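Local coordinates for protein TP_0956 (PDB 3U64) that probably serves as the T component of a lipoprotein-based TRAP transporter in Treponema pallidum, a helical tetratricopeptide-repeat protein suited to binding partner proteins, at residues A[79-84]-A[108-113]; A[83-88]-A[101-106]. All blocks are in the same frame, centred on the assembly; numbering follows the deposited sequence.

Contact 1. Residues A[79-84]-A[108-113]; sequences YANAFV and KLYLRG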
ATOM      1  N   TYR A  79     -13.128  -5.577   4.115  1.00 26.03           N
ATOM      2  CA  TYR A  79     -12.045  -4.661   4.399  1.00 30.68           C
ATOM      3  C   TYR A  79     -12.382  -3.788   5.610  1.00 39.23           C
ATOM      4  O   TYR A  79     -11.567  -3.637   6.519  1.00 36.07           O
ATOM      5  CB  TYR A  79     -11.756  -3.773   3.202  1.00 33.39           C
ATOM      6  CG  TYR A  79     -10.591  -2.867   3.433  1.00 36.51           C
ATOM      7  CD1 TYR A  79      -9.294  -3.332   3.272  1.00 34.27           C
ATOM      8  CD2 TYR A  79     -10.780  -1.540   3.821  1.00 38.88           C
ATOM      9  CE1 TYR A  79      -8.207  -2.512   3.484  1.00 39.94           C
ATOM     10  CE2 TYR A  79      -9.701  -0.702   4.031  1.00 35.26           C
ATOM     11  CZ  TYR A  79      -8.411  -1.197   3.862  1.00 36.46           C
ATOM     12  OH  TYR A  79      -7.323  -0.379   4.080  1.00 33.52           O
ATOM     13  N   ALA A  80     -13.574  -3.201   5.626  1.00 30.30           N
ATOM     14  CA  ALA A  80     -13.908  -2.300   6.728  1.00 30.42           C
ATOM     15  C   ALA A  80     -13.738  -3.010   8.064  1.00 33.96           C
ATOM     16  O   ALA A  80     -13.228  -2.442   9.023  1.00 32.18           O
ATOM     17  CB  ALA A  80     -15.316  -1.771   6.588  1.00 32.72           C
ATOM     18  N   ASN A  81     -14.167  -4.262   8.128  1.00 34.35           N
ATOM     19  CA  ASN A  81     -14.072  -4.993   9.377  1.00 41.84           C
ATOM     20  C   ASN A  81     -12.637  -5.369   9.725  1.00 37.52           C
ATOM     21  O   ASN A  81     -12.116  -4.998  10.772  1.00 35.48           O
ATOM     22  CB  ASN A  81     -14.911  -6.261   9.332  1.00 47.24           C
ATOM     23  CG  ASN A  81     -14.669  -7.144  10.544  1.00 52.15           C
ATOM     24  OD1 ASN A  81     -14.267  -6.663  11.597  1.00 58.36           O
ATOM     25  ND2 ASN A  81     -14.899  -8.435  10.395  1.00 52.16           N
ATOM     26  N   ALA A  82     -12.014  -6.126   8.836  1.00 34.54           N
ATOM     27  CA  ALA A  82     -10.699  -6.685   9.111  1.00 39.91           C
ATOM     28  C   ALA A  82      -9.591  -5.636   9.196  1.00 37.71           C
ATOM     29  O   ALA A  82      -8.680  -5.778   9.995  1.00 31.81           O
ATOM     30  CB  ALA A  82     -10.351  -7.754   8.075  1.00 35.97           C
ATOM     31  N   PHE A  83      -9.662  -4.577   8.390  1.00 31.41           N
ATOM     32  CA  PHE A  83      -8.518  -3.672   8.305  1.00 29.81           C
ATOM     33  C   PHE A  83      -8.766  -2.234   8.737  1.00 30.34           C
ATOM     34  O   PHE A  83      -7.856  -1.409   8.716  1.00 30.50           O
ATOM     35  CB  PHE A  83      -7.860  -3.772   6.921  1.00 41.07           C
ATOM     36  CG  PHE A  83      -7.387  -5.161   6.607  1.00 38.68           C
ATOM     37  CD1 PHE A  83      -6.294  -5.696   7.279  1.00 38.12           C
ATOM     38  CD2 PHE A  83      -8.059  -5.954   5.684  1.00 36.25           C
ATOM     39  CE1 PHE A  83      -5.862  -6.993   7.024  1.00 33.29           C
ATOM     40  CE2 PHE A  83      -7.639  -7.264   5.419  1.00 33.59           C
ATOM     41  CZ  PHE A  83      -6.544  -7.780   6.087  1.00 35.28           C
ATOM     42  N   VAL A  84      -9.993  -1.935   9.150  1.00 34.34           N
ATOM     43  CA  VAL A  84     -10.265  -0.622   9.722  1.00 30.15           C
ATOM     44  C   VAL A  84     -10.756  -0.742  11.168  1.00 37.26           C
ATOM     45  O   VAL A  84     -10.093  -0.267  12.099  1.00 35.53           O
ATOM     46  CB  VAL A  84     -11.274   0.166   8.893  1.00 31.56           C
ATOM     47  CG1 VAL A  84     -11.520   1.532   9.522  1.00 25.11           C
ATOM     48  CG2 VAL A  84     -10.777   0.306   7.454  1.00 42.61           C
ATOM     49  N   LYS A 108     -18.546   4.437   7.569  1.00 37.64           N
ATOM     50  CA  LYS A 108     -18.774   4.930   6.208  1.00 36.20           C
ATOM     51  C   LYS A 108     -18.473   3.875   5.151  1.00 33.38           C
ATOM     52  O   LYS A 108     -19.167   3.783   4.147  1.00 35.31           O
ATOM     53  CB  LYS A 108     -17.964   6.208   5.935  1.00 39.09           C
ATOM     54  CG  LYS A 108     -18.458   7.424   6.729  1.00 52.35           C
ATOM     55  CD  LYS A 108     -17.688   8.684   6.355  1.00 65.19           C
ATOM     56  CE  LYS A 108     -18.060   9.860   7.243  1.00 72.24           C
ATOM     57  NZ  LYS A 108     -17.343   9.816   8.552  1.00 78.33           N
ATOM     58  N   LEU A 109     -17.434   3.086   5.383  1.00 29.83           N
ATOM     59  CA  LEU A 109     -17.092   1.986   4.483  1.00 33.23           C
ATOM     60  C   LEU A 109     -18.144   0.858   4.507  1.00 34.38           C
ATOM     61  O   LEU A 109     -18.489   0.309   3.458  1.00 31.59           O
ATOM     62  CB  LEU A 109     -15.689   1.447   4.794  1.00 25.98           C
ATOM     63  CG  LEU A 109     -14.507   2.362   4.423  1.00 35.16           C
ATOM     64  CD1 LEU A 109     -13.192   1.647   4.597  1.00 36.83           C
ATOM     65  CD2 LEU A 109     -14.578   2.906   2.998  1.00 27.84           C
ATOM     66  N   TYR A 110     -18.653   0.508   5.686  1.00 26.91           N
ATOM     67  CA  TYR A 110     -19.748  -0.461   5.747  1.00 30.02           C
ATOM     68  C   TYR A 110     -20.913   0.007   4.870  1.00 38.71           C
ATOM     69  O   TYR A 110     -21.480  -0.763   4.086  1.00 34.06           O
ATOM     70  CB  TYR A 110     -20.229  -0.652   7.184  1.00 29.38           C
ATOM     71  CG  TYR A 110     -19.296  -1.490   8.032  1.00 38.78           C
ATOM     72  CD1 TYR A 110     -18.706  -2.647   7.518  1.00 30.28           C
ATOM     73  CD2 TYR A 110     -18.998  -1.125   9.348  1.00 41.41           C
ATOM     74  CE1 TYR A 110     -17.852  -3.419   8.296  1.00 40.29           C
ATOM     75  CE2 TYR A 110     -18.143  -1.896  10.132  1.00 37.52           C
ATOM     76  CZ  TYR A 110     -17.579  -3.041   9.602  1.00 38.74           C
ATOM     77  OH  TYR A 110     -16.735  -3.808  10.357  1.00 35.36           O
ATOM     78  N   LEU A 111     -21.244   1.288   4.987  1.00 25.36           N
ATOM     79  CA  LEU A 111     -22.408   1.814   4.320  1.00 33.42           C
ATOM     80  C   LEU A 111     -22.177   1.892   2.823  1.00 38.85           C
ATOM     81  O   LEU A 111     -23.100   1.652   2.045  1.00 37.57           O
ATOM     82  CB  LEU A 111     -22.773   3.182   4.873  1.00 30.05           C
ATOM     83  CG  LEU A 111     -23.347   3.235   6.286  1.00 40.89           C
ATOM     84  CD1 LEU A 111     -23.402   4.684   6.747  1.00 46.64           C
ATOM     85  CD2 LEU A 111     -24.723   2.632   6.341  1.00 27.70           C
ATOM     86  N   ARG A 112     -20.955   2.226   2.410  1.00 25.61           N
ATOM     87  CA  ARG A 112     -20.643   2.260   0.980  1.00 28.86           C
ATOM     88  C   ARG A 112     -20.752   0.840   0.441  1.00 36.57           C
ATOM     89  O   ARG A 112     -21.308   0.618  -0.635  1.00 31.50           O
ATOM     90  CB  ARG A 112     -19.241   2.835   0.721  1.00 30.99           C
ATOM     91  CG  ARG A 112     -18.818   2.875  -0.761  1.00 39.49           C
ATOM     92  CD  ARG A 112     -17.317   3.131  -0.930  1.00 35.22           C
ATOM     93  NE  ARG A 112     -16.918   4.404  -0.330  1.00 39.72           N
ATOM     94  CZ  ARG A 112     -15.694   4.922  -0.385  1.00 40.11           C
ATOM     95  NH1 ARG A 112     -14.721   4.291  -1.020  1.00 34.44           N
ATOM     96  NH2 ARG A 112     -15.441   6.079   0.200  1.00 44.34           N
ATOM     97  N   GLY A 113     -20.208  -0.113   1.202  1.00 38.53           N
ATOM     98  CA  GLY A 113     -20.274  -1.521   0.854  1.00 31.11           C
ATOM     99  C   GLY A 113     -21.710  -2.004   0.766  1.00 31.20           C
ATOM    100  O   GLY A 113     -22.096  -2.655  -0.210  1.00 33.45           O
TER
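Ala80 presses its methyl group into the hollow between Leu109 and Tyr110, and this small bump meets both of them. Its CB stands 3.7 Å from Leu109 CB and, a little to the side, lies over one face of the Tyr110 ring, 3.9 Å from the ring centroid. This is a CH-pi contact, 28° off the ring normal, in which CE1 and CD1 are the nearest ring atoms. A residue no larger than alanine suits this place, because the two backbones come within 5.8 Å of each other between Ala80 CA and Leu109 CA. The helices run antiparallel at 155°, with their axes 9.4 Å apart.

Leu109 supplies the answering bump. Its CD1 branch enters a shallow notch between Val84, whose CG2 is 4.0 Å from Leu109 CD1, and Tyr79, which offers the CD2 edge of its ring at 4.1 Å from the same methyl. Leu43 of the second subunit also packs on Tyr79 and Leu109.

Tyr110 closes the other flank. Its phenol reaches over the turn of the facing helix until OH lies 3.1 Å from Asn81 CA and also touches Asn81 CB; the Asn81 amide plane is turned 41° from the ring. The hydroxyl makes its hydrogen bond with Gln85 OE1, one turn further along, while Ala164 and Ala165 of helix 152-166 touch the side chain.

No hydrogen bond joins the two segments. Cohesion therefore rests on burial of apolar surface and close van der Waals fit between methyls, a leucine branch and aromatic carbons, and the long tyrosine lets a buried apolar seam end in a polar group with its own partner.

Contact 2. Residues A[83-88]-A[101-106]; sequences FVQTPA and EAYSRA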
ATOM      1  N   PHE A  83      -9.662  -4.577   8.390  1.00 31.41           N
ATOM      2  CA  PHE A  83      -8.518  -3.672   8.305  1.00 29.81           C
ATOM      3  C   PHE A  83      -8.766  -2.234   8.737  1.00 30.34           C
ATOM      4  O   PHE A  83      -7.856  -1.409   8.716  1.00 30.50           O
ATOM      5  CB  PHE A  83      -7.860  -3.772   6.921  1.00 41.07           C
ATOM      6  CG  PHE A  83      -7.387  -5.161   6.607  1.00 38.68           C
ATOM      7  CD1 PHE A  83      -6.294  -5.696   7.279  1.00 38.12           C
ATOM      8  CD2 PHE A  83      -8.059  -5.954   5.684  1.00 36.25           C
ATOM      9  CE1 PHE A  83      -5.862  -6.993   7.024  1.00 33.29           C
ATOM     10  CE2 PHE A  83      -7.639  -7.264   5.419  1.00 33.59           C
ATOM     11  CZ  PHE A  83      -6.544  -7.780   6.087  1.00 35.28           C
ATOM     12  N   VAL A  84      -9.993  -1.935   9.150  1.00 34.34           N
ATOM     13  CA  VAL A  84     -10.265  -0.622   9.722  1.00 30.15           C
ATOM     14  C   VAL A  84     -10.756  -0.742  11.168  1.00 37.26           C
ATOM     15  O   VAL A  84     -10.093  -0.267  12.099  1.00 35.53           O
ATOM     16  CB  VAL A  84     -11.274   0.166   8.893  1.00 31.56           C
ATOM     17  CG1 VAL A  84     -11.520   1.532   9.522  1.00 25.11           C
ATOM     18  CG2 VAL A  84     -10.777   0.306   7.454  1.00 42.61           C
ATOM     19  N   GLN A  85     -11.901  -1.396  11.346  1.00 35.21           N
ATOM     20  CA  GLN A  85     -12.513  -1.515  12.652  1.00 38.93           C
ATOM     21  C   GLN A  85     -11.660  -2.309  13.621  1.00 44.07           C
ATOM     22  O   GLN A  85     -11.431  -1.892  14.750  1.00 49.04           O
ATOM     23  CB  GLN A  85     -13.885  -2.183  12.575  1.00 32.20           C
ATOM     24  CG  GLN A  85     -14.502  -2.352  13.989  1.00 36.76           C
ATOM     25  CD  GLN A  85     -15.889  -2.984  14.003  1.00 47.07           C
ATOM     26  OE1 GLN A  85     -16.692  -2.827  13.064  1.00 37.70           O
ATOM     27  NE2 GLN A  85     -16.183  -3.704  15.085  1.00 44.49           N
ATOM     28  N   THR A  86     -11.220  -3.474  13.181  1.00 44.44           N
ATOM     29  CA  THR A  86     -10.525  -4.397  14.058  1.00 37.12           C
ATOM     30  C   THR A  86      -9.230  -3.794  14.632  1.00 42.14           C
ATOM     31  O   THR A  86      -9.060  -3.772  15.848  1.00 47.55           O
ATOM     32  CB  THR A  86     -10.323  -5.755  13.362  1.00 46.52           C
ATOM     33  OG1 THR A  86     -11.563  -6.480  13.380  1.00 47.84           O
ATOM     34  CG2 THR A  86      -9.259  -6.575  14.059  1.00 53.29           C
ATOM     35  N   PRO A  87      -8.332  -3.264  13.774  1.00 43.28           N
ATOM     36  CA  PRO A  87      -7.124  -2.596  14.305  1.00 39.54           C
ATOM     37  C   PRO A  87      -7.430  -1.438  15.282  1.00 44.97           C
ATOM     38  O   PRO A  87      -6.687  -1.227  16.245  1.00 38.62           O
ATOM     39  CB  PRO A  87      -6.446  -2.033  13.045  1.00 43.31           C
ATOM     40  CG  PRO A  87      -6.968  -2.885  11.918  1.00 43.72           C
ATOM     41  CD  PRO A  87      -8.387  -3.220  12.300  1.00 45.32           C
ATOM     42  N   ALA A  88      -8.488  -0.678  15.013  1.00 39.39           N
ATOM     43  CA  ALA A  88      -8.914   0.376  15.921  1.00 40.96           C
ATOM     44  C   ALA A  88      -9.207  -0.206  17.304  1.00 49.64           C
ATOM     45  O   ALA A  88      -8.917   0.419  18.327  1.00 39.87           O
ATOM     46  CB  ALA A  88     -10.149   1.074  15.381  1.00 35.88           C
ATOM     47  N   GLU A 101     -12.262   8.093  15.287  1.00 35.93           N
ATOM     48  CA  GLU A 101     -12.131   8.447  13.886  1.00 43.35           C
ATOM     49  C   GLU A 101     -12.056   7.202  12.997  1.00 39.71           C
ATOM     50  O   GLU A 101     -12.593   7.189  11.898  1.00 43.89           O
ATOM     51  CB  GLU A 101     -10.899   9.310  13.668  1.00 57.42           C
ATOM     52  CG  GLU A 101     -10.735   9.741  12.231  1.00 77.69           C
ATOM     53  CD  GLU A 101      -9.614  10.739  12.055  1.00 99.25           C
ATOM     54  OE1 GLU A 101      -9.240  11.401  13.052  1.00105.28           O
ATOM     55  OE2 GLU A 101      -9.107  10.856  10.919  1.00107.41           O
ATOM     56  N   ALA A 102     -11.370   6.164  13.463  1.00 40.35           N
ATOM     57  CA  ALA A 102     -11.312   4.913  12.709  1.00 36.38           C
ATOM     58  C   ALA A 102     -12.676   4.225  12.708  1.00 37.59           C
ATOM     59  O   ALA A 102     -13.090   3.674  11.691  1.00 35.08           O
ATOM     60  CB  ALA A 102     -10.256   3.993  13.266  1.00 26.58           C
ATOM     61  N   TYR A 103     -13.384   4.257  13.837  1.00 32.64           N
ATOM     62  CA  TYR A 103     -14.750   3.738  13.848  1.00 33.25           C
ATOM     63  C   TYR A 103     -15.669   4.473  12.864  1.00 37.95           C
ATOM     64  O   TYR A 103     -16.494   3.835  12.230  1.00 30.40           O
ATOM     65  CB  TYR A 103     -15.357   3.774  15.254  1.00 42.06           C
ATOM     66  CG  TYR A 103     -14.784   2.732  16.183  1.00 47.33           C
ATOM     67  CD1 TYR A 103     -14.121   1.613  15.678  1.00 44.10           C
ATOM     68  CD2 TYR A 103     -14.898   2.864  17.565  1.00 49.46           C
ATOM     69  CE1 TYR A 103     -13.598   0.644  16.520  1.00 48.92           C
ATOM     70  CE2 TYR A 103     -14.372   1.897  18.427  1.00 51.96           C
ATOM     71  CZ  TYR A 103     -13.722   0.791  17.892  1.00 55.00           C
ATOM     72  OH  TYR A 103     -13.198  -0.163  18.728  1.00 53.62           O
ATOM     73  N   SER A 104     -15.538   5.800  12.748  1.00 31.50           N
ATOM     74  CA  SER A 104     -16.376   6.578  11.836  1.00 33.09           C
ATOM     75  C   SER A 104     -16.015   6.239  10.405  1.00 42.48           C
ATOM     76  O   SER A 104     -16.885   6.163   9.530  1.00 46.24           O
ATOM     77  CB  SER A 104     -16.210   8.082  12.068  1.00 35.40           C
ATOM     78  OG  SER A 104     -16.412   8.374  13.434  1.00 72.83           O
ATOM     79  N   ARG A 105     -14.723   6.020  10.178  1.00 36.81           N
ATOM     80  CA  ARG A 105     -14.240   5.576   8.880  1.00 30.11           C
ATOM     81  C   ARG A 105     -14.811   4.194   8.503  1.00 32.92           C
ATOM     82  O   ARG A 105     -15.267   3.991   7.379  1.00 35.97           O
ATOM     83  CB  ARG A 105     -12.707   5.559   8.867  1.00 28.78           C
ATOM     84  CG  ARG A 105     -12.093   5.319   7.490  1.00 51.05           C
ATOM     85  CD  ARG A 105     -10.549   5.217   7.517  1.00 48.84           C
ATOM     86  NE  ARG A 105     -10.069   4.652   6.258  1.00 36.05           N
ATOM     87  CZ  ARG A 105      -9.074   3.785   6.132  1.00 38.10           C
ATOM     88  NH1 ARG A 105      -8.402   3.364   7.195  1.00 36.50           N
ATOM     89  NH2 ARG A 105      -8.763   3.336   4.929  1.00 49.11           N
ATOM     90  N   ALA A 106     -14.773   3.243   9.428  1.00 33.24           N
ATOM     91  CA  ALA A 106     -15.332   1.904   9.173  1.00 32.46           C
ATOM     92  C   ALA A 106     -16.828   2.001   8.883  1.00 34.90           C
ATOM     93  O   ALA A 106     -17.342   1.366   7.970  1.00 35.41           O
ATOM     94  CB  ALA A 106     -15.113   1.005  10.362  1.00 25.82           C
TER
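Ala102 meets Ala88 methyl to methyl, CB to CB at 3.6 Å, where alanine on both sides suits helices whose axes pass 8.4 Å apart at 154°. The carbonyl of Ala102 also takes part: Val84 CG1 rests 3.4 Å from its O, although that oxygen already accepts the backbone hydrogen bond of Ala106 N within its own helix.

Next along, Tyr103 lays its ring beside the opposite helix. CE1 touches Ala88 CB at 3.7 Å, and Gln85 O sits in the plane of the ring at its edge. The aliphatic part of Gln85, with CG anti to the backbone N (chi1 178°), runs past the same ring corner, its amide plane nearly perpendicular to the ring at 84°. The polar end of Gln85 turns to Tyr110.

Arg105 follows on the other flank, crossing Val84 at about a right angle. Val84 CG2 lies over one face of the guanidinium, toward its rim, 3.9 Å from Arg105 NH1, while the charge is met by Asp40 of the second subunit through a salt bridge from NE. A long, flat-ended side chain can thus cover a valine and still reach a neighbouring subunit.

Ala106 ends the run, its CB 3.7 Å from Val84 CG1 and near Gln85 CB; Leu168 packs on both Ala106 and Gln85.

Two consecutive antiparallel helices, 66-89 and 96-124, packed closely through alanines across a short connection, form a helical hairpin, the kind of unit from which tetratricopeptide-repeat proteins, the class to which this one belongs, are built.

Overall arrangement
Contacts 1 and 2 are successive parts of one interface between helix 66-89 and helix 96-124, with centres 8 Å apart. Because the helices are antiparallel, moving forward from 79-84 to 83-88 means moving back from 108-113 to 101-106, toward the connection. Val84 serves both contacts. The hydrogen bond between Tyr110 OH and Gln85 OE1, 2.9 Å apart, ties them across the helices. Within helix 66-89, Gln85 N probably bonds to Ala80 O at 2.9 Å, five residues back, in the wider turn where the contacts join. Along one flank Leu43 of the second subunit touches Leu109 and Arg105. Bound sulfate, probably from the crystallisation liquor, lies about 3 Å from the Gln85 side chain, and sulfate is also about 4 Å from that of Asn81.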